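Local coordinates for outer membrane protein Omp121 (Bacteroides thetaiotaomicron, PDB 5FQ8), which probably takes up a nutrient across the bacterial outer membrane as a TonB-dependent transporter, together with a partner lipoprotein, at residues F248-S260 with V272-P284. Numbering follows the deposited sequence.
Sequences FFDAGFRYSNSLS and VSFSQISDDGMIP. With CA (calcium ion), chain M; KR0 (3-decanoyloxypropyl decanoate), chain Q.
Gln-276 O is gripped by two donors from opposite faces of its carbonyl plane: Asn-257 N at 2.9 Å, the ladder bond of this hydrogen-bonded pair, and Ser-256 OG at 3.1 Å. The serine, short and polar, reaches across to the partner strand with OG anti to the backbone N (chi1 167°). Strands 252-260 and 272-280 run antiparallel at 179°, the hairpin unit of a TonB-dependent receptor barrel. On the face carrying Tyr-255 and Phe-274, the side chains of Asn-257 and Gln-276 lie side by side, their amide planes inclined, and Asn-257 ND2 gives Gln-276 OE1 a weak hydrogen bond (3.3 Å); Asn-257 OD1 is bonded to Tyr-179 OH. The Tyr-255 ring is laid across the neighbouring strand by chi1 61° and takes Ser-278 CB over one face, CZ to CB 3.4 Å; a small serine fits beneath it. Phe-274, apolar on the same face, offers a ring face to one decanoyl chain of KR0; a serine in its place would probably leave that acyl chain without its flat apolar support. At the strand end Asp-280 OD1 binds calcium at 2.3 Å; past it, Gly-281 O and Ile-283 O join, and Thr-285 and Asp-288 complete the site. Beyond the strands, Asp-250 N donates to Met-282 O at 2.8 Å and Pro-284 CD sits over the Phe-248 ring. Strands 177-188 and 289-303 flank the hairpin, while helix 330-335 packs on Phe-248, Phe-249 and Ile-283.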
loop_
_atom_site.group_PDB
_atom_site.type_symbol
_atom_site.label_atom_id
_atom_site.label_comp_id
_atom_site.label_asym_id
_atom_site.label_seq_id
_atom_site.Cartn_x
_atom_site.Cartn_y
_atom_site.Cartn_z
ATOM N N PHE B 248 3.270 -37.263 -1.897
ATOM C CA PHE B 248 3.030 -35.967 -1.278
ATOM C C PHE B 248 1.646 -35.462 -1.621
ATOM O O PHE B 248 1.065 -34.670 -0.874
ATOM C CB PHE B 248 4.110 -34.981 -1.723
ATOM C CG PHE B 248 3.758 -33.547 -1.505
ATOM C CD1 PHE B 248 3.782 -33.002 -0.247
ATOM C CD2 PHE B 248 3.426 -32.739 -2.575
ATOM C CE1 PHE B 248 3.460 -31.689 -0.057
ATOM C CE2 PHE B 248 3.106 -31.426 -2.395
ATOM C CZ PHE B 248 3.120 -30.893 -1.137
ATOM N N PHE B 249 1.096 -35.935 -2.717
ATOM C CA PHE B 249 -0.177 -35.430 -3.177
ATOM C C PHE B 249 -1.331 -36.201 -2.550
ATOM O O PHE B 249 -1.185 -37.323 -2.058
ATOM C CB PHE B 249 -0.229 -35.483 -4.697
ATOM C CG PHE B 249 0.829 -34.645 -5.356
ATOM C CD1 PHE B 249 2.098 -35.147 -5.562
ATOM C CD2 PHE B 249 0.559 -33.356 -5.756
ATOM C CE1 PHE B 249 3.067 -34.383 -6.158
ATOM C CE2 PHE B 249 1.522 -32.590 -6.349
ATOM C CZ PHE B 249 2.777 -33.101 -6.555
ATOM N N ASP B 250 -2.473 -35.549 -2.525
ATOM C CA ASP B 250 -3.712 -36.125 -2.059
ATOM C C ASP B 250 -4.536 -36.501 -3.274
ATOM O O ASP B 250 -4.048 -36.523 -4.405
ATOM C CB ASP B 250 -4.480 -35.122 -1.197
ATOM C CG ASP B 250 -3.878 -34.902 0.156
ATOM O OD1 ASP B 250 -3.056 -35.724 0.605
ATOM O OD2 ASP B 250 -4.270 -33.900 0.780
ATOM N N ALA B 251 -5.812 -36.742 -3.062
ATOM C CA ALA B 251 -6.759 -36.793 -4.156
ATOM C C ALA B 251 -7.551 -35.504 -4.131
ATOM O O ALA B 251 -8.130 -35.150 -3.105
ATOM C CB ALA B 251 -7.675 -38.003 -4.029
ATOM N N GLY B 252 -7.535 -34.776 -5.233
ATOM C CA GLY B 252 -8.432 -33.652 -5.345
ATOM C C GLY B 252 -9.865 -34.124 -5.274
ATOM O O GLY B 252 -10.191 -35.229 -5.697
ATOM N N PHE B 253 -10.720 -33.305 -4.683
ATOM C CA PHE B 253 -12.145 -33.589 -4.665
ATOM C C PHE B 253 -12.895 -32.363 -5.142
ATOM O O PHE B 253 -12.480 -31.235 -4.870
ATOM C CB PHE B 253 -12.614 -33.993 -3.294
ATOM C CG PHE B 253 -14.059 -34.384 -3.248
ATOM C CD1 PHE B 253 -14.460 -35.658 -3.619
ATOM C CD2 PHE B 253 -15.023 -33.484 -2.835
ATOM C CE1 PHE B 253 -15.789 -36.021 -3.578
ATOM C CE2 PHE B 253 -16.350 -33.847 -2.787
ATOM C CZ PHE B 253 -16.730 -35.113 -3.166
ATOM N N ARG B 254 -13.974 -32.592 -5.882
ATOM C CA ARG B 254 -14.795 -31.519 -6.422
ATOM C C ARG B 254 -16.243 -31.982 -6.411
ATOM O O ARG B 254 -16.541 -33.095 -6.854
ATOM C CB ARG B 254 -14.350 -31.136 -7.839
ATOM C CG ARG B 254 -15.144 -30.007 -8.463
ATOM C CD ARG B 254 -14.975 -29.906 -9.978
ATOM N NE ARG B 254 -15.956 -30.695 -10.723
ATOM C CZ ARG B 254 -16.176 -30.561 -12.027
ATOM N NH1 ARG B 254 -15.498 -29.671 -12.719
ATOM N NH2 ARG B 254 -17.072 -31.309 -12.642
ATOM N N TYR B 255 -17.137 -31.142 -5.890
ATOM C CA TYR B 255 -18.566 -31.433 -5.884
ATOM C C TYR B 255 -19.320 -30.307 -6.561
ATOM O O TYR B 255 -19.043 -29.142 -6.312
ATOM C CB TYR B 255 -19.097 -31.657 -4.478
ATOM C CG TYR B 255 -18.968 -30.507 -3.523
ATOM C CD1 TYR B 255 -19.953 -29.541 -3.435
ATOM C CD2 TYR B 255 -17.888 -30.413 -2.665
ATOM C CE1 TYR B 255 -19.855 -28.499 -2.545
ATOM C CE2 TYR B 255 -17.785 -29.377 -1.772
ATOM C CZ TYR B 255 -18.774 -28.423 -1.721
ATOM O OH TYR B 255 -18.687 -27.382 -0.839
ATOM N N SER B 256 -20.242 -30.661 -7.447
ATOM C CA SER B 256 -20.982 -29.684 -8.225
ATOM C C SER B 256 -22.473 -29.911 -8.078
ATOM O O SER B 256 -22.921 -31.045 -7.934
ATOM C CB SER B 256 -20.631 -29.735 -9.695
ATOM O OG SER B 256 -21.588 -28.981 -10.419
ATOM N N ASN B 257 -23.236 -28.821 -8.132
ATOM C CA ASN B 257 -24.693 -28.856 -8.068
ATOM C C ASN B 257 -25.214 -27.859 -9.087
ATOM O O ASN B 257 -24.846 -26.684 -9.042
ATOM C CB ASN B 257 -25.210 -28.499 -6.670
ATOM C CG ASN B 257 -24.945 -29.576 -5.647
ATOM O OD1 ASN B 257 -25.620 -30.579 -5.611
ATOM N ND2 ASN B 257 -23.968 -29.362 -4.805
ATOM N N SER B 258 -26.067 -28.313 -9.996
ATOM C CA SER B 258 -26.641 -27.439 -11.008
ATOM C C SER B 258 -28.140 -27.667 -11.111
ATOM O O SER B 258 -28.586 -28.812 -11.171
ATOM C CB SER B 258 -25.991 -27.670 -12.354
ATOM O OG SER B 258 -26.667 -26.938 -13.350
ATOM N N LEU B 259 -28.905 -26.577 -11.158
ATOM C CA LEU B 259 -30.355 -26.612 -11.251
ATOM C C LEU B 259 -30.818 -25.717 -12.393
ATOM O O LEU B 259 -30.140 -24.764 -12.757
ATOM C CB LEU B 259 -30.978 -26.150 -9.944
ATOM C CG LEU B 259 -32.195 -26.841 -9.358
ATOM C CD1 LEU B 259 -31.816 -28.213 -8.926
ATOM C CD2 LEU B 259 -32.661 -26.058 -8.172
ATOM N N SER B 260 -31.987 -26.007 -12.955
ATOM C CA SER B 260 -32.551 -25.103 -13.949
ATOM C C SER B 260 -34.070 -25.205 -13.945
ATOM O O SER B 260 -34.626 -26.248 -13.618
ATOM C CB SER B 260 -31.989 -25.389 -15.335
ATOM O OG SER B 260 -32.692 -26.432 -15.951
ATOM N N VAL B 272 -34.356 -20.084 -15.958
ATOM C CA VAL B 272 -33.657 -19.627 -14.757
ATOM C C VAL B 272 -32.820 -20.777 -14.226
ATOM O O VAL B 272 -33.341 -21.872 -14.009
ATOM C CB VAL B 272 -34.627 -19.132 -13.669
ATOM C CG1 VAL B 272 -33.883 -18.891 -12.383
ATOM C CG2 VAL B 272 -35.316 -17.875 -14.101
ATOM N N SER B 273 -31.533 -20.530 -13.996
ATOM C CA SER B 273 -30.582 -21.582 -13.665
ATOM C C SER B 273 -29.640 -21.141 -12.557
ATOM O O SER B 273 -29.511 -19.957 -12.252
ATOM C CB SER B 273 -29.753 -21.963 -14.878
ATOM O OG SER B 273 -29.043 -20.831 -15.322
ATOM N N PHE B 274 -28.953 -22.121 -11.982
ATOM C CA PHE B 274 -28.000 -21.915 -10.905
ATOM C C PHE B 274 -26.960 -23.015 -10.975
ATOM O O PHE B 274 -27.301 -24.172 -11.194
ATOM C CB PHE B 274 -28.690 -21.942 -9.546
ATOM C CG PHE B 274 -27.754 -22.136 -8.385
ATOM C CD1 PHE B 274 -27.115 -21.048 -7.812
ATOM C CD2 PHE B 274 -27.528 -23.387 -7.847
ATOM C CE1 PHE B 274 -26.274 -21.203 -6.742
ATOM C CE2 PHE B 274 -26.678 -23.541 -6.773
ATOM C CZ PHE B 274 -26.050 -22.447 -6.224
ATOM N N SER B 275 -25.700 -22.662 -10.775
ATOM C CA SER B 275 -24.640 -23.653 -10.776
ATOM C C SER B 275 -23.705 -23.405 -9.613
ATOM O O SER B 275 -23.495 -22.264 -9.211
ATOM C CB SER B 275 -23.863 -23.620 -12.076
ATOM O OG SER B 275 -23.394 -22.318 -12.307
ATOM N N GLN B 276 -23.153 -24.486 -9.077
ATOM C CA GLN B 276 -22.267 -24.422 -7.930
ATOM C C GLN B 276 -21.160 -25.435 -8.121
ATOM O O GLN B 276 -21.413 -26.568 -8.519
ATOM C CB GLN B 276 -23.023 -24.698 -6.637
ATOM C CG GLN B 276 -22.190 -24.666 -5.395
ATOM C CD GLN B 276 -21.552 -25.984 -5.101
ATOM O OE1 GLN B 276 -21.843 -26.966 -5.751
ATOM N NE2 GLN B 276 -20.668 -26.012 -4.128
ATOM N N ILE B 277 -19.935 -25.017 -7.833
ATOM C CA ILE B 277 -18.732 -25.823 -8.018
ATOM C C ILE B 277 -17.771 -25.496 -6.891
ATOM O O ILE B 277 -17.590 -24.330 -6.545
ATOM C CB ILE B 277 -18.085 -25.551 -9.390
ATOM C CG1 ILE B 277 -19.030 -25.945 -10.506
ATOM C CG2 ILE B 277 -16.801 -26.302 -9.534
ATOM C CD1 ILE B 277 -18.457 -25.762 -11.849
ATOM N N SER B 278 -17.160 -26.521 -6.308
ATOM C CA SER B 278 -16.243 -26.326 -5.193
ATOM C C SER B 278 -15.108 -27.323 -5.289
ATOM O O SER B 278 -15.258 -28.478 -4.905
ATOM C CB SER B 278 -16.950 -26.458 -3.855
ATOM O OG SER B 278 -17.657 -25.274 -3.568
ATOM N N ASP B 279 -13.955 -26.856 -5.736
ATOM C CA ASP B 279 -12.819 -27.716 -6.007
ATOM C C ASP B 279 -11.741 -27.504 -4.952
ATOM O O ASP B 279 -11.380 -26.369 -4.659
ATOM C CB ASP B 279 -12.283 -27.420 -7.407
ATOM C CG ASP B 279 -11.626 -28.598 -8.025
ATOM O OD1 ASP B 279 -11.278 -29.527 -7.275
ATOM O OD2 ASP B 279 -11.465 -28.585 -9.263
ATOM N N ASP B 280 -11.239 -28.589 -4.384
ATOM C CA ASP B 280 -10.038 -28.577 -3.556
ATOM C C ASP B 280 -9.138 -29.648 -4.153
ATOM O O ASP B 280 -9.333 -30.834 -3.890
ATOM C CB ASP B 280 -10.362 -28.836 -2.089
ATOM C CG ASP B 280 -9.129 -28.827 -1.187
ATOM O OD1 ASP B 280 -7.980 -28.782 -1.664
ATOM O OD2 ASP B 280 -9.316 -28.888 0.040
ATOM N N GLY B 281 -8.146 -29.223 -4.935
ATOM C CA GLY B 281 -7.372 -30.106 -5.789
ATOM C C GLY B 281 -6.379 -30.968 -5.038
ATOM O O GLY B 281 -6.397 -31.086 -3.814
ATOM N N MET B 282 -5.471 -31.562 -5.802
ATOM C CA MET B 282 -4.659 -32.646 -5.267
ATOM C C MET B 282 -3.481 -32.183 -4.430
ATOM O O MET B 282 -2.905 -33.003 -3.716
ATOM C CB MET B 282 -4.126 -33.490 -6.401
ATOM C CG MET B 282 -3.295 -32.686 -7.327
ATOM S SD MET B 282 -2.804 -33.629 -8.732
ATOM C CE MET B 282 -2.107 -32.347 -9.725
ATOM N N ILE B 283 -3.068 -30.929 -4.534
ATOM C CA ILE B 283 -1.989 -30.471 -3.657
ATOM C C ILE B 283 -2.529 -30.367 -2.239
ATOM O O ILE B 283 -3.646 -29.860 -2.050
ATOM C CB ILE B 283 -1.442 -29.133 -4.137
ATOM C CG1 ILE B 283 -1.100 -29.186 -5.621
ATOM C CG2 ILE B 283 -0.199 -28.772 -3.402
ATOM C CD1 ILE B 283 -0.798 -27.852 -6.218
ATOM N N PRO B 284 -1.796 -30.846 -1.226
ATOM C CA PRO B 284 -2.325 -30.866 0.145
ATOM C C PRO B 284 -2.773 -29.508 0.656
ATOM O O PRO B 284 -2.384 -28.478 0.106
ATOM C CB PRO B 284 -1.139 -31.392 0.956
ATOM C CG PRO B 284 -0.335 -32.138 0.022
ATOM C CD PRO B 284 -0.474 -31.482 -1.302
HETATM CA CA CA M . -5.833 -29.467 -1.946
HETATM C C1 KR0 Q . -26.589 -17.823 5.996
HETATM O O1 KR0 Q . -26.996 -18.894 5.153
HETATM C C2 KR0 Q . -26.554 -16.617 5.075
HETATM C C3 KR0 Q . -25.554 -16.812 3.949
HETATM C C4 KR0 Q . -25.111 -20.804 -0.931
HETATM O O4 KR0 Q . -26.047 -17.548 2.836
HETATM C C5 KR0 Q . -25.054 -18.214 2.005
HETATM C C6 KR0 Q . -26.548 -21.355 -0.972
HETATM C C7 KR0 Q . -27.927 -19.935 5.548
HETATM C C8 KR0 Q . -26.988 -21.669 -2.407
HETATM O O8 KR0 Q . -23.911 -18.243 2.408
HETATM C C9 KR0 Q . -28.418 -22.192 -2.586
HETATM O O9 KR0 Q . -29.002 -19.611 6.015
HETATM C C10 KR0 Q . -25.407 -18.839 0.674
HETATM C C11 KR0 Q . -24.690 -20.168 0.405
HETATM C C12 KR0 Q . -27.569 -21.394 5.363
HETATM C C13 KR0 Q . -27.788 -21.841 3.920
HETATM C C14 KR0 Q . -28.719 -22.427 -4.069
HETATM C C15 KR0 Q . -30.202 -22.475 -4.423
HETATM C C16 KR0 Q . -30.469 -21.775 -5.736
HETATM C C17 KR0 Q . -29.249 -22.152 3.619
HETATM C C18 KR0 Q . -29.611 -21.740 2.195
HETATM C C19 KR0 Q . -29.759 -22.931 1.250
HETATM C C20 KR0 Q . -31.228 -23.278 0.990
HETATM C C21 KR0 Q . -31.424 -24.158 -0.245
HETATM C C22 KR0 Q . -32.899 -24.489 -0.473
HETATM C C23 KR0 Q . -33.175 -25.285 -1.737
HETATM O O HOH W 1 -8.962 -32.511 -1.782
#